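Side-chain contacts in isomerase/lactonizing enzyme (PDB 1RVK), which is of unknown function but belongs to the enolase superfamily and probably uses its bound magnesium ion to stabilise an enolate formed from a carboxylate substrate: residues A[237-240]-A[241-244]; A[78-81]-A[82-86]; A[264-267]-A[268-272]; A[53-56]-A[57-60]; A[95-98]-A[99-102]. One frame throughout, in Å; residues are numbered along the deposited sequence.

Interaction 1: A[237-240]-A[241-244]; sequences EQSL and SSYK
Ser239 and Ser242 meet hydroxyl to hydroxyl at the N-terminus of helix 240-249, in the enolase-type barrel domain, and give a worked example of how a helix start is tied down by a side-chain pair joining the N-cap to the first turn. Ser239 holds the N-cap position. Its OG stands anti to its own backbone N (chi1 180°), which carries the hydroxyl toward the first turn, where Ser239 OG lies 2.6 Å from Ser242 OG; either may donate. Ser242 OG is also bonded to Arg213 NE, so this hydroxyl has two partners. Regular helical bonding follows at once: Lys244 N reaches Leu240 O at 3.1 Å, while the amides of Ser242 and Tyr243 make weak bonds to Ser239 O.

A second side-chain pair is Glu237 with Tyr243. The tyrosine leans back over the loop, its CG beside the backbone N (chi1 -83°), and Ser239 O sits at the ring edge, 3.5 Å from Tyr243 CD1. Carboxylate and ring planes are turned 76° apart, and the two polar ends look to different partners: Tyr243 OH bonds Met235 O, whereas the Glu237 carboxylate receives the amides of Glu258, a magnesium ligand, and Ala260. What joins the pair is therefore aliphatic carbon against phenol, Glu237 CG lying 3.6 Å from Tyr243 OH.

Interaction 2: A[78-81]-A[82-86]; sequences RERL and WQDLA
Arg80 and Asp84, one turn apart on helix 78-89, illustrate a charged i to i+4 pair in which water does the joining. The arginine can be followed outward. Its CB leads away from the next turn. CG, placed anti to the backbone N (chi1 177°), lies 4.0 Å from Asp84 OD2. The chain runs on extended to CD and then bends about the CG-CD bond (chi3 63°), bringing the guanidinium obliquely toward the same oxygen, the guanidinium and carboxylate planes 62° apart. Arg80 NH1 stops 4.0 Å from Asp84 OD2, beyond a salt bridge, and a water in the guanidinium plane closes the gap: it accepts from Arg80 NH1 at 2.9 Å and donates to Asp84 OD2 at 2.6 Å. At the far tip Arg80 NH2 forms salt bridges with Asp77 and Glu73, so the charged end is shared among several acids.

A second water donates both to Arg80 O and to Asp84 OD1, giving that carbonyl a partner besides Asp84 N, which bonds it at 3.0 Å. Alongside, Glu79 and Gln83 run side by side in the same direction, and the Glu79 carboxylate is paired with Lys294 of helix 289-301. On another side Trp82 gives its NE1 to Gly287 O and lays one ring face against Ala86 CB. The whole is an amphipathic helix of the enolase N-terminal capping domain, with one water-bridged charge pair along one side and an indole directed at the barrel.

Interaction 3: A[264-267]-A[268-272]; sequences HWHR and AEWIK
His266 and Trp270 meet as an offset edge-to-face pair one turn apart on helix 263-272, the helix that crosses between strands 254-256 and 278-281 in a beta-alpha-beta unit of the barrel. The indole supplies the edge and the imidazole the face: the planes stand 71° apart, and the centroid of the five-membered indole ring of Trp270 lies 4.7 Å from that of the His266 imidazole. Trp270 CD1 is the atom set over the imidazole face, displaced toward its rim, while His266 NE2 lies near the plane of the indole, 3.1 Å from Trp270 NE1.

Different first torsions bring the rings together. The histidine ring is swung toward the C-terminal end of the helix (chi1 -167°, CG anti to N), and the indole turns back to meet it, its CG beside the backbone N (chi1 -84°). His266 O meets both the amide and the ring of Trp270: it accepts Trp270 N at 3.2 Å, and Trp270 CD1 passes 3.3 Å from the same His266 O. Beyond the pair, the indole packs on Tyr243 and on Pro257.

Arg267 leaves the helix on a different course and gives NE to Arg280 O, with a weak bond from NH1 to Ala260 O. Just before His266 in the chain, the rings of His264 and Trp265 overlap by their rims. In the main pair a polarised indole edge meets the pi face of the imidazole, an arrangement that is probably partly electrostatic and might respond to charge on the histidine.

Interaction 4: A[53-56]-A[57-60]; sequences APEI and VRPH
Arg58 reaches back to Glu55 across the tight bend that leads from strand 47-52 into helix 59-70 of the enolase-type N-terminal domain. Placed at the N-cap of that helix, it is a worked example of an arginine whose hydrogen bond goes to a backbone carbonyl, while the acid beside it is met by charge alone. Arg58 NH1 donates to Glu55 O at 2.9 Å with an N-H...O angle of 151°; the oxygen lies 1° out of the guanidinium plane, at the edge of the group. To get there, CG takes the crowded position between backbone N and carbonyl carbon (chi1 64°), and the chain then runs extended from CG to NE past the same carbonyl.

The carboxylate is engaged differently. Folded over by its bent chi2, Glu55 OE2 comes 3.4 Å from Arg58 CD and 4.0 Å from Arg58 NE. This is a long salt bridge, in which OE2 lies off the plane of the guanidinium, beyond the aim of its N-H bonds.

Among the backbone groups, Val57 N bonds Pro54 O at 3.1 Å, with the donor well above the carbonyl plane, and Ile56 N bonds Ala53 O at 3.0 Å; together they make the short 3-10 turn 54-56. Ile56 O, at the end of that turn, accepts the hydroxyl of Thr100 from helix 98-116. On the inner side Val57 packs on Val8 and Ala36 of the antiparallel sheet. The well-directed bond thus goes to a neutral oxygen, while the acid probably lends only diffuse electrostatic support, which fits a partly solvent-exposed bend.

Interaction 5: A[95-98]-A[99-102]; sequences QLTD and RTLA
Thr97 is the N-cap of helix 98-116 in the N-terminal domain and caps the amide of Thr100. The capping bonds come first: Thr97 OG1 accepts Thr100 N at 3.3 Å, its chi1 of 68° setting the hydroxyl between backbone N and carbonyl carbon, on the side of the first turn. Thr97 O meanwhile takes Leu101 N at 3.1 Å and receives a weak bond from Thr100 N. One residue on, Ala102 N bonds Asp98 O at 2.9 Å.

Water adds a second link. One molecule joins the two threonine side chains, 2.7 Å from Thr97 OG1 and donating to Thr100 OG1 at 3.0 Å; the latter hydroxyl is also bonded to Ile56 O.

Apolar contact lies on the buried side. Leu96 crosses both Thr100 and Leu101 at about a right angle, Leu96 CD1 touching Thr100 CG2 at 3.7 Å and Leu96 CG touching Leu101 CD2 at 3.9 Å.

Charge is handled by Asp98, whose OD1 takes a hydrogen bond from Gln89 and a salt bridge with Lys263. An acid on the first turn would also be expected to interact favourably with the positive end of the helix dipole, complementing the neutral threonine cap.

In the fold
Interactions 2, 4 and 5 belong to the N-terminal domain, interactions 1 and 3 to the barrel. Interaction 4 is a surface contact, the other four are partly buried. Interactions 1 and 5 both start helices with a hydroxyl residue at the N-cap, but the first is marked by a hydroxyl pair, the second by a side-chain-to-amide capping bond. Interactions 2 and 3 lie within helices: one relies on hydrated charges, the other on aromatic rings. Interactions 1 and 3 touch through Trp270, 2 and 5 through Leu85 and Leu101, and 4 and 5 through Ile56 and Thr100. Trp82 touches His264 and Trp265, one place where the N-terminal domain meets the barrel.

Interaction 1: A[237-240]-A[241-244]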
loop_
_atom_site.group_PDB
_atom_site.type_symbol
_atom_site.label_atom_id
_atom_site.label_comp_id
_atom_site.label_asym_id
_atom_site.label_seq_id
_atom_site.Cartn_x
_atom_site.Cartn_y
_atom_site.Cartn_z
ATOM N N GLU A 237 0.823 -6.817 -15.265
ATOM C CA GLU A 237 1.632 -5.611 -15.428
ATOM C C GLU A 237 3.011 -5.812 -16.038
ATOM O O GLU A 237 3.715 -4.842 -16.315
ATOM C CB GLU A 237 1.755 -4.881 -14.092
ATOM C CG GLU A 237 0.479 -4.164 -13.699
ATOM C CD GLU A 237 0.633 -3.350 -12.435
ATOM O OE1 GLU A 237 -0.300 -2.585 -12.107
ATOM O OE2 GLU A 237 1.683 -3.475 -11.774
ATOM N N GLN A 238 3.404 -7.062 -16.248
ATOM C CA GLN A 238 4.694 -7.327 -16.860
ATOM C C GLN A 238 4.596 -7.012 -18.353
ATOM O O GLN A 238 5.610 -6.895 -19.043
ATOM C CB GLN A 238 5.099 -8.784 -16.617
ATOM C CG GLN A 238 5.452 -9.050 -15.155
ATOM C CD GLN A 238 5.603 -10.525 -14.829
ATOM O OE1 GLN A 238 4.638 -11.295 -14.903
ATOM N NE2 GLN A 238 6.815 -10.928 -14.459
ATOM N N SER A 239 3.367 -6.849 -18.840
ATOM C CA SER A 239 3.136 -6.528 -20.247
ATOM C C SER A 239 2.786 -5.059 -20.443
ATOM O O SER A 239 1.613 -4.686 -20.490
ATOM C CB SER A 239 2.011 -7.397 -20.830
ATOM O OG SER A 239 1.780 -7.076 -22.198
ATOM N N LEU A 240 3.820 -4.232 -20.560
ATOM C CA LEU A 240 3.661 -2.801 -20.770
ATOM C C LEU A 240 2.810 -2.545 -22.012
ATOM O O LEU A 240 1.934 -1.678 -22.010
ATOM C CB LEU A 240 5.038 -2.157 -20.955
ATOM C CG LEU A 240 5.097 -0.654 -21.223
ATOM C CD1 LEU A 240 4.706 0.095 -19.962
ATOM C CD2 LEU A 240 6.505 -0.264 -21.653
ATOM N N SER A 241 3.076 -3.305 -23.071
ATOM C CA SER A 241 2.349 -3.151 -24.326
ATOM C C SER A 241 0.851 -3.370 -24.198
ATOM O O SER A 241 0.069 -2.718 -24.884
ATOM C CB SER A 241 2.918 -4.092 -25.396
ATOM O OG SER A 241 4.113 -3.561 -25.944
ATOM N N SER A 242 0.448 -4.297 -23.335
ATOM C CA SER A 242 -0.968 -4.564 -23.142
ATOM C C SER A 242 -1.653 -3.345 -22.533
ATOM O O SER A 242 -2.809 -3.056 -22.841
ATOM C CB SER A 242 -1.162 -5.778 -22.236
ATOM O OG SER A 242 -0.766 -6.966 -22.900
ATOM N N TYR A 243 -0.936 -2.627 -21.675
ATOM C CA TYR A 243 -1.504 -1.442 -21.047
ATOM C C TYR A 243 -1.577 -0.265 -22.012
ATOM O O TYR A 243 -2.503 0.545 -21.942
ATOM C CB TYR A 243 -0.716 -1.075 -19.791
ATOM C CG TYR A 243 -1.160 -1.884 -18.601
ATOM C CD1 TYR A 243 -0.761 -3.214 -18.443
ATOM C CD2 TYR A 243 -2.054 -1.349 -17.674
ATOM C CE1 TYR A 243 -1.251 -3.991 -17.389
ATOM C CE2 TYR A 243 -2.549 -2.116 -16.623
ATOM C CZ TYR A 243 -2.145 -3.433 -16.489
ATOM O OH TYR A 243 -2.650 -4.190 -15.457
ATOM N N LYS A 244 -0.606 -0.167 -22.915
ATOM C CA LYS A 244 -0.631 0.902 -23.907
ATOM C C LYS A 244 -1.880 0.677 -24.766
ATOM O O LYS A 244 -2.634 1.611 -25.063
ATOM C CB LYS A 244 0.625 0.843 -24.783
ATOM C CG LYS A 244 1.917 1.067 -24.016
ATOM C CD LYS A 244 3.152 0.712 -24.841
ATOM C CE LYS A 244 3.340 1.646 -26.029
ATOM N NZ LYS A 244 4.575 1.305 -26.801
#

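Interaction 2: A[78-81]-A[82-86]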
loop_
_atom_site.group_PDB
_atom_site.type_symbol
_atom_site.label_atom_id
_atom_site.label_comp_id
_atom_site.label_asym_id
_atom_site.label_seq_id
_atom_site.Cartn_x
_atom_site.Cartn_y
_atom_site.Cartn_z
ATOM N N ARG A 78 20.539 8.848 3.798
ATOM C CA ARG A 78 19.538 7.953 3.225
ATOM C C ARG A 78 19.687 7.680 1.733
ATOM O O ARG A 78 19.449 6.559 1.282
ATOM C CB ARG A 78 18.137 8.497 3.506
ATOM C CG ARG A 78 17.782 8.539 4.988
ATOM C CD ARG A 78 16.352 9.008 5.181
ATOM N NE ARG A 78 16.173 10.396 4.773
ATOM C CZ ARG A 78 16.475 11.447 5.528
ATOM N NH1 ARG A 78 16.280 12.675 5.062
ATOM N NH2 ARG A 78 16.956 11.275 6.751
ATOM N N GLU A 79 20.058 8.692 0.958
ATOM C CA GLU A 79 20.217 8.481 -0.474
ATOM C C GLU A 79 21.408 7.562 -0.746
ATOM O O GLU A 79 21.310 6.633 -1.548
ATOM C CB GLU A 79 20.401 9.817 -1.201
ATOM C CG GLU A 79 20.448 9.699 -2.724
ATOM C CD GLU A 79 19.163 9.144 -3.326
ATOM O OE1 GLU A 79 18.139 9.068 -2.613
ATOM O OE2 GLU A 79 19.174 8.793 -4.526
ATOM N N ARG A 80 22.529 7.809 -0.071
ATOM C CA ARG A 80 23.710 6.974 -0.268
ATOM C C ARG A 80 23.453 5.544 0.187
ATOM O O ARG A 80 23.854 4.593 -0.481
ATOM C CB ARG A 80 24.911 7.540 0.498
ATOM C CG ARG A 80 26.168 6.671 0.393
ATOM C CD ARG A 80 27.394 7.401 0.925
ATOM N NE ARG A 80 27.296 7.720 2.347
ATOM C CZ ARG A 80 27.469 6.842 3.331
ATOM N NH1 ARG A 80 27.751 5.574 3.055
ATOM N NH2 ARG A 80 27.369 7.234 4.595
ATOM N N LEU A 81 22.771 5.389 1.316
ATOM C CA LEU A 81 22.493 4.056 1.834
ATOM C C LEU A 81 21.489 3.298 0.966
ATOM O O LEU A 81 21.636 2.094 0.748
ATOM C CB LEU A 81 22.006 4.148 3.285
ATOM C CG LEU A 81 23.040 4.775 4.232
ATOM C CD1 LEU A 81 22.469 4.890 5.639
ATOM C CD2 LEU A 81 24.296 3.926 4.244
ATOM N N TRP A 82 20.481 4.002 0.456
ATOM C CA TRP A 82 19.488 3.354 -0.395
ATOM C C TRP A 82 20.164 2.900 -1.681
ATOM O O TRP A 82 19.950 1.781 -2.145
ATOM C CB TRP A 82 18.346 4.315 -0.743
ATOM C CG TRP A 82 17.194 3.627 -1.418
ATOM C CD1 TRP A 82 16.137 3.008 -0.812
ATOM C CD2 TRP A 82 17.019 3.432 -2.825
ATOM N NE1 TRP A 82 15.315 2.435 -1.756
ATOM C CE2 TRP A 82 15.834 2.681 -3.000
ATOM C CE3 TRP A 82 17.751 3.817 -3.958
ATOM C CZ2 TRP A 82 15.364 2.304 -4.263
ATOM C CZ3 TRP A 82 17.283 3.440 -5.217
ATOM C CH2 TRP A 82 16.100 2.691 -5.356
ATOM N N GLN A 83 20.984 3.773 -2.258
ATOM C CA GLN A 83 21.674 3.433 -3.494
ATOM C C GLN A 83 22.636 2.267 -3.285
ATOM O O GLN A 83 22.812 1.445 -4.183
ATOM C CB GLN A 83 22.418 4.656 -4.050
ATOM C CG GLN A 83 21.500 5.827 -4.447
ATOM C CD GLN A 83 20.724 5.604 -5.750
ATOM O OE1 GLN A 83 19.893 6.433 -6.140
ATOM N NE2 GLN A 83 20.998 4.497 -6.427
ATOM N N ASP A 84 23.254 2.180 -2.105
ATOM C CA ASP A 84 24.170 1.067 -1.836
ATOM C C ASP A 84 23.418 -0.260 -1.839
ATOM O O ASP A 84 23.906 -1.256 -2.370
ATOM C CB ASP A 84 24.878 1.222 -0.484
ATOM C CG ASP A 84 26.034 2.211 -0.527
ATOM O OD1 ASP A 84 26.579 2.470 -1.623
ATOM O OD2 ASP A 84 26.409 2.718 0.551
ATOM N N LEU A 85 22.236 -0.274 -1.230
ATOM C CA LEU A 85 21.413 -1.480 -1.174
ATOM C C LEU A 85 20.888 -1.837 -2.566
ATOM O O LEU A 85 20.866 -3.006 -2.952
ATOM C CB LEU A 85 20.226 -1.263 -0.235
ATOM C CG LEU A 85 20.131 -1.837 1.185
ATOM C CD1 LEU A 85 21.393 -2.546 1.604
ATOM C CD2 LEU A 85 19.788 -0.704 2.131
ATOM N N ALA A 86 20.464 -0.825 -3.316
ATOM C CA ALA A 86 19.938 -1.048 -4.661
ATOM C C ALA A 86 20.998 -1.698 -5.548
ATOM O O ALA A 86 20.701 -2.580 -6.349
ATOM C CB ALA A 86 19.484 0.281 -5.273
HETATM O O HOH W 1 25.804 4.861 -2.624
HETATM O O HOH W 2 28.565 4.258 0.581
#

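Interaction 3: A[264-267]-A[268-272]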
loop_
_atom_site.group_PDB
_atom_site.type_symbol
_atom_site.label_atom_id
_atom_site.label_comp_id
_atom_site.label_asym_id
_atom_site.label_seq_id
_atom_site.Cartn_x
_atom_site.Cartn_y
_atom_site.Cartn_z
ATOM N N HIS A 264 11.196 3.438 -9.511
ATOM C CA HIS A 264 10.875 4.666 -10.228
ATOM C C HIS A 264 11.316 4.642 -11.682
ATOM O O HIS A 264 10.708 5.301 -12.521
ATOM C CB HIS A 264 11.483 5.885 -9.519
ATOM C CG HIS A 264 12.950 5.765 -9.254
ATOM N ND1 HIS A 264 13.491 4.729 -8.523
ATOM C CD2 HIS A 264 13.989 6.556 -9.613
ATOM C CE1 HIS A 264 14.800 4.886 -8.443
ATOM N NE2 HIS A 264 15.128 5.987 -9.096
ATOM N N TRP A 265 12.371 3.886 -11.981
ATOM C CA TRP A 265 12.866 3.789 -13.352
ATOM C C TRP A 265 11.795 3.199 -14.263
ATOM O O TRP A 265 11.499 3.739 -15.330
ATOM C CB TRP A 265 14.112 2.904 -13.415
ATOM C CG TRP A 265 15.313 3.483 -12.731
ATOM C CD1 TRP A 265 16.050 4.563 -13.134
ATOM C CD2 TRP A 265 15.911 3.019 -11.516
ATOM N NE1 TRP A 265 17.073 4.798 -12.243
ATOM C CE2 TRP A 265 17.010 3.865 -11.240
ATOM C CE3 TRP A 265 15.625 1.968 -10.631
ATOM C CZ2 TRP A 265 17.823 3.693 -10.117
ATOM C CZ3 TRP A 265 16.437 1.798 -9.510
ATOM C CH2 TRP A 265 17.522 2.657 -9.265
ATOM N N HIS A 266 11.210 2.085 -13.841
ATOM C CA HIS A 266 10.191 1.444 -14.657
ATOM C C HIS A 266 8.935 2.302 -14.760
ATOM O O HIS A 266 8.235 2.279 -15.777
ATOM C CB HIS A 266 9.847 0.068 -14.084
ATOM C CG HIS A 266 9.040 -0.778 -15.016
ATOM N ND1 HIS A 266 9.474 -1.108 -16.282
ATOM C CD2 HIS A 266 7.822 -1.349 -14.874
ATOM C CE1 HIS A 266 8.557 -1.848 -16.879
ATOM N NE2 HIS A 266 7.545 -2.010 -16.046
ATOM N N ARG A 267 8.648 3.062 -13.708
ATOM C CA ARG A 267 7.478 3.928 -13.699
ATOM C C ARG A 267 7.633 4.981 -14.796
ATOM O O ARG A 267 6.659 5.369 -15.441
ATOM C CB ARG A 267 7.329 4.598 -12.326
ATOM C CG ARG A 267 7.152 3.622 -11.149
ATOM C CD ARG A 267 5.924 2.771 -11.346
ATOM N NE ARG A 267 5.545 1.949 -10.192
ATOM C CZ ARG A 267 6.230 0.905 -9.732
ATOM N NH1 ARG A 267 7.369 0.527 -10.298
ATOM N NH2 ARG A 267 5.735 0.195 -8.730
ATOM N N ALA A 268 8.864 5.439 -15.010
ATOM C CA ALA A 268 9.131 6.431 -16.046
ATOM C C ALA A 268 8.795 5.850 -17.415
ATOM O O ALA A 268 8.275 6.548 -18.287
ATOM C CB ALA A 268 10.597 6.856 -16.005
ATOM N N GLU A 269 9.085 4.567 -17.603
ATOM C CA GLU A 269 8.804 3.916 -18.875
ATOM C C GLU A 269 7.302 3.875 -19.141
ATOM O O GLU A 269 6.869 4.006 -20.288
ATOM C CB GLU A 269 9.387 2.502 -18.893
ATOM C CG GLU A 269 10.881 2.457 -18.570
ATOM C CD GLU A 269 11.728 3.292 -19.519
ATOM O OE1 GLU A 269 12.896 3.565 -19.176
ATOM O OE2 GLU A 269 11.239 3.672 -20.609
ATOM N N TRP A 270 6.509 3.696 -18.086
ATOM C CA TRP A 270 5.062 3.667 -18.247
ATOM C C TRP A 270 4.568 5.031 -18.718
ATOM O O TRP A 270 3.639 5.119 -19.515
ATOM C CB TRP A 270 4.377 3.260 -16.936
ATOM C CG TRP A 270 4.321 1.768 -16.759
ATOM C CD1 TRP A 270 5.377 0.902 -16.742
ATOM C CD2 TRP A 270 3.142 0.964 -16.633
ATOM N NE1 TRP A 270 4.928 -0.395 -16.619
ATOM C CE2 TRP A 270 3.560 -0.383 -16.550
ATOM C CE3 TRP A 270 1.773 1.251 -16.582
ATOM C CZ2 TRP A 270 2.655 -1.442 -16.421
ATOM C CZ3 TRP A 270 0.875 0.197 -16.452
ATOM C CH2 TRP A 270 1.322 -1.132 -16.373
ATOM N N ILE A 271 5.207 6.097 -18.246
ATOM C CA ILE A 271 4.817 7.440 -18.663
ATOM C C ILE A 271 5.241 7.678 -20.109
ATOM O O ILE A 271 4.457 8.152 -20.934
ATOM C CB ILE A 271 5.470 8.525 -17.767
ATOM C CG1 ILE A 271 4.893 8.443 -16.351
ATOM C CG2 ILE A 271 5.230 9.911 -18.358
ATOM C CD1 ILE A 271 5.492 9.441 -15.380
ATOM N N LYS A 272 6.488 7.332 -20.409
ATOM C CA LYS A 272 7.047 7.521 -21.742
ATOM C C LYS A 272 6.270 6.783 -22.829
ATOM O O LYS A 272 6.096 7.300 -23.940
ATOM C CB LYS A 272 8.509 7.062 -21.752
ATOM C CG LYS A 272 9.271 7.365 -23.039
ATOM C CD LYS A 272 9.298 8.859 -23.320
ATOM C CE LYS A 272 10.289 9.207 -24.421
ATOM N NZ LYS A 272 11.698 9.018 -23.977
#

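Interaction 4: A[53-56]-A[57-60]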
loop_
_atom_site.group_PDB
_atom_site.type_symbol
_atom_site.label_atom_id
_atom_site.label_comp_id
_atom_site.label_asym_id
_atom_site.label_seq_id
_atom_site.Cartn_x
_atom_site.Cartn_y
_atom_site.Cartn_z
ATOM N N ALA A 53 6.956 -8.347 7.203
ATOM C CA ALA A 53 6.848 -9.788 7.398
ATOM C C ALA A 53 8.223 -10.354 7.739
ATOM O O ALA A 53 9.232 -9.934 7.175
ATOM C CB ALA A 53 6.305 -10.449 6.135
ATOM N N PRO A 54 8.274 -11.334 8.654
ATOM C CA PRO A 54 9.513 -11.982 9.100
ATOM C C PRO A 54 10.517 -12.370 8.011
ATOM O O PRO A 54 11.705 -12.075 8.133
ATOM C CB PRO A 54 9.002 -13.199 9.870
ATOM C CG PRO A 54 7.726 -12.688 10.471
ATOM C CD PRO A 54 7.101 -11.947 9.306
ATOM N N GLU A 55 10.048 -13.027 6.952
ATOM C CA GLU A 55 10.936 -13.472 5.875
ATOM C C GLU A 55 11.701 -12.350 5.179
ATOM O O GLU A 55 12.800 -12.560 4.668
ATOM C CB GLU A 55 10.143 -14.263 4.827
ATOM C CG GLU A 55 9.661 -15.626 5.304
ATOM C CD GLU A 55 10.805 -16.576 5.614
ATOM O OE1 GLU A 55 10.755 -17.239 6.674
ATOM O OE2 GLU A 55 11.748 -16.668 4.800
ATOM N N ILE A 56 11.119 -11.160 5.166
ATOM C CA ILE A 56 11.730 -10.010 4.512
ATOM C C ILE A 56 12.953 -9.469 5.251
ATOM O O ILE A 56 13.843 -8.872 4.642
ATOM C CB ILE A 56 10.667 -8.906 4.318
ATOM C CG1 ILE A 56 9.605 -9.416 3.339
ATOM C CG2 ILE A 56 11.303 -7.618 3.806
ATOM C CD1 ILE A 56 8.319 -8.602 3.323
ATOM N N VAL A 57 13.004 -9.692 6.561
ATOM C CA VAL A 57 14.125 -9.233 7.377
ATOM C C VAL A 57 14.732 -10.395 8.160
ATOM O O VAL A 57 15.198 -10.221 9.289
ATOM C CB VAL A 57 13.688 -8.138 8.373
ATOM C CG1 VAL A 57 13.315 -6.867 7.622
ATOM C CG2 VAL A 57 12.512 -8.631 9.203
ATOM N N ARG A 58 14.723 -11.581 7.558
ATOM C CA ARG A 58 15.285 -12.756 8.216
ATOM C C ARG A 58 16.806 -12.602 8.314
ATOM O O ARG A 58 17.407 -11.779 7.620
ATOM C CB ARG A 58 14.900 -14.034 7.452
ATOM C CG ARG A 58 15.444 -14.149 6.028
ATOM C CD ARG A 58 14.903 -15.414 5.365
ATOM N NE ARG A 58 15.571 -15.730 4.104
ATOM C CZ ARG A 58 15.386 -15.073 2.963
ATOM N NH1 ARG A 58 14.545 -14.049 2.905
ATOM N NH2 ARG A 58 16.044 -15.447 1.871
ATOM N N PRO A 59 17.448 -13.383 9.194
ATOM C CA PRO A 59 18.901 -13.313 9.375
ATOM C C PRO A 59 19.745 -13.290 8.103
ATOM O O PRO A 59 20.681 -12.496 7.995
ATOM C CB PRO A 59 19.191 -14.526 10.247
ATOM C CG PRO A 59 17.969 -14.573 11.127
ATOM C CD PRO A 59 16.854 -14.367 10.119
ATOM N N HIS A 60 19.427 -14.154 7.144
ATOM C CA HIS A 60 20.203 -14.191 5.910
ATOM C C HIS A 60 20.323 -12.822 5.252
ATOM O O HIS A 60 21.408 -12.423 4.827
ATOM C CB HIS A 60 19.598 -15.178 4.908
ATOM C CG HIS A 60 20.291 -15.182 3.580
ATOM N ND1 HIS A 60 19.824 -14.474 2.493
ATOM C CD2 HIS A 60 21.450 -15.760 3.183
ATOM C CE1 HIS A 60 20.665 -14.617 1.484
ATOM N NE2 HIS A 60 21.660 -15.391 1.876
#

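Interaction 5: A[95-98]-A[99-102]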
loop_
_atom_site.group_PDB
_atom_site.type_symbol
_atom_site.label_atom_id
_atom_site.label_comp_id
_atom_site.label_asym_id
_atom_site.label_seq_id
_atom_site.Cartn_x
_atom_site.Cartn_y
_atom_site.Cartn_z
ATOM N N GLN A 95 17.525 -12.560 -3.355
ATOM C CA GLN A 95 17.134 -12.471 -1.952
ATOM C C GLN A 95 17.033 -11.056 -1.372
ATOM O O GLN A 95 16.361 -10.858 -0.367
ATOM C CB GLN A 95 18.070 -13.331 -1.095
ATOM C CG GLN A 95 18.175 -14.772 -1.582
ATOM C CD GLN A 95 16.818 -15.421 -1.823
ATOM O OE1 GLN A 95 16.594 -16.056 -2.856
ATOM N NE2 GLN A 95 15.910 -15.270 -0.871
ATOM N N LEU A 96 17.699 -10.075 -1.981
ATOM C CA LEU A 96 17.598 -8.700 -1.482
ATOM C C LEU A 96 16.508 -8.034 -2.318
ATOM O O LEU A 96 16.768 -7.493 -3.390
ATOM C CB LEU A 96 18.928 -7.950 -1.636
ATOM C CG LEU A 96 18.934 -6.518 -1.079
ATOM C CD1 LEU A 96 18.604 -6.542 0.413
ATOM C CD2 LEU A 96 20.287 -5.870 -1.320
ATOM N N THR A 97 15.285 -8.086 -1.802
ATOM C CA THR A 97 14.108 -7.563 -2.492
ATOM C C THR A 97 13.753 -6.107 -2.231
ATOM O O THR A 97 14.275 -5.483 -1.304
ATOM C CB THR A 97 12.890 -8.401 -2.123
ATOM O OG1 THR A 97 12.579 -8.189 -0.738
ATOM C CG2 THR A 97 13.186 -9.882 -2.347
ATOM N N ASP A 98 12.857 -5.569 -3.058
ATOM C CA ASP A 98 12.414 -4.189 -2.879
ATOM C C ASP A 98 11.737 -4.082 -1.518
ATOM O O ASP A 98 11.761 -3.026 -0.883
ATOM C CB ASP A 98 11.417 -3.769 -3.969
ATOM C CG ASP A 98 12.043 -3.695 -5.349
ATOM O OD1 ASP A 98 13.285 -3.582 -5.443
ATOM O OD2 ASP A 98 11.285 -3.733 -6.344
ATOM N N ARG A 99 11.128 -5.178 -1.074
ATOM C CA ARG A 99 10.469 -5.196 0.225
ATOM C C ARG A 99 11.485 -4.971 1.342
ATOM O O ARG A 99 11.201 -4.270 2.311
ATOM C CB ARG A 99 9.732 -6.524 0.448
ATOM C CG ARG A 99 8.415 -6.647 -0.315
ATOM C CD ARG A 99 7.440 -5.540 0.076
ATOM N NE ARG A 99 6.918 -5.690 1.434
ATOM C CZ ARG A 99 5.977 -6.561 1.787
ATOM N NH1 ARG A 99 5.568 -6.624 3.048
ATOM N NH2 ARG A 99 5.435 -7.364 0.882
ATOM N N THR A 100 12.670 -5.564 1.218
ATOM C CA THR A 100 13.697 -5.370 2.244
ATOM C C THR A 100 14.182 -3.919 2.200
ATOM O O THR A 100 14.391 -3.289 3.236
ATOM C CB THR A 100 14.903 -6.317 2.036
ATOM O OG1 THR A 100 14.477 -7.674 2.203
ATOM C CG2 THR A 100 16.000 -6.021 3.049
ATOM N N LEU A 101 14.361 -3.387 0.995
ATOM C CA LEU A 101 14.794 -2.004 0.844
ATOM C C LEU A 101 13.786 -1.055 1.493
ATOM O O LEU A 101 14.163 -0.076 2.137
ATOM C CB LEU A 101 14.927 -1.651 -0.643
ATOM C CG LEU A 101 16.224 -1.961 -1.398
ATOM C CD1 LEU A 101 17.253 -0.920 -1.030
ATOM C CD2 LEU A 101 16.720 -3.365 -1.091
ATOM N N ALA A 102 12.501 -1.351 1.321
ATOM C CA ALA A 102 11.444 -0.506 1.869
ATOM C C ALA A 102 11.458 -0.407 3.388
ATOM O O ALA A 102 11.336 0.688 3.941
ATOM C CB ALA A 102 10.079 -1.006 1.401
HETATM O O HOH W 3 13.030 -10.064 1.138
#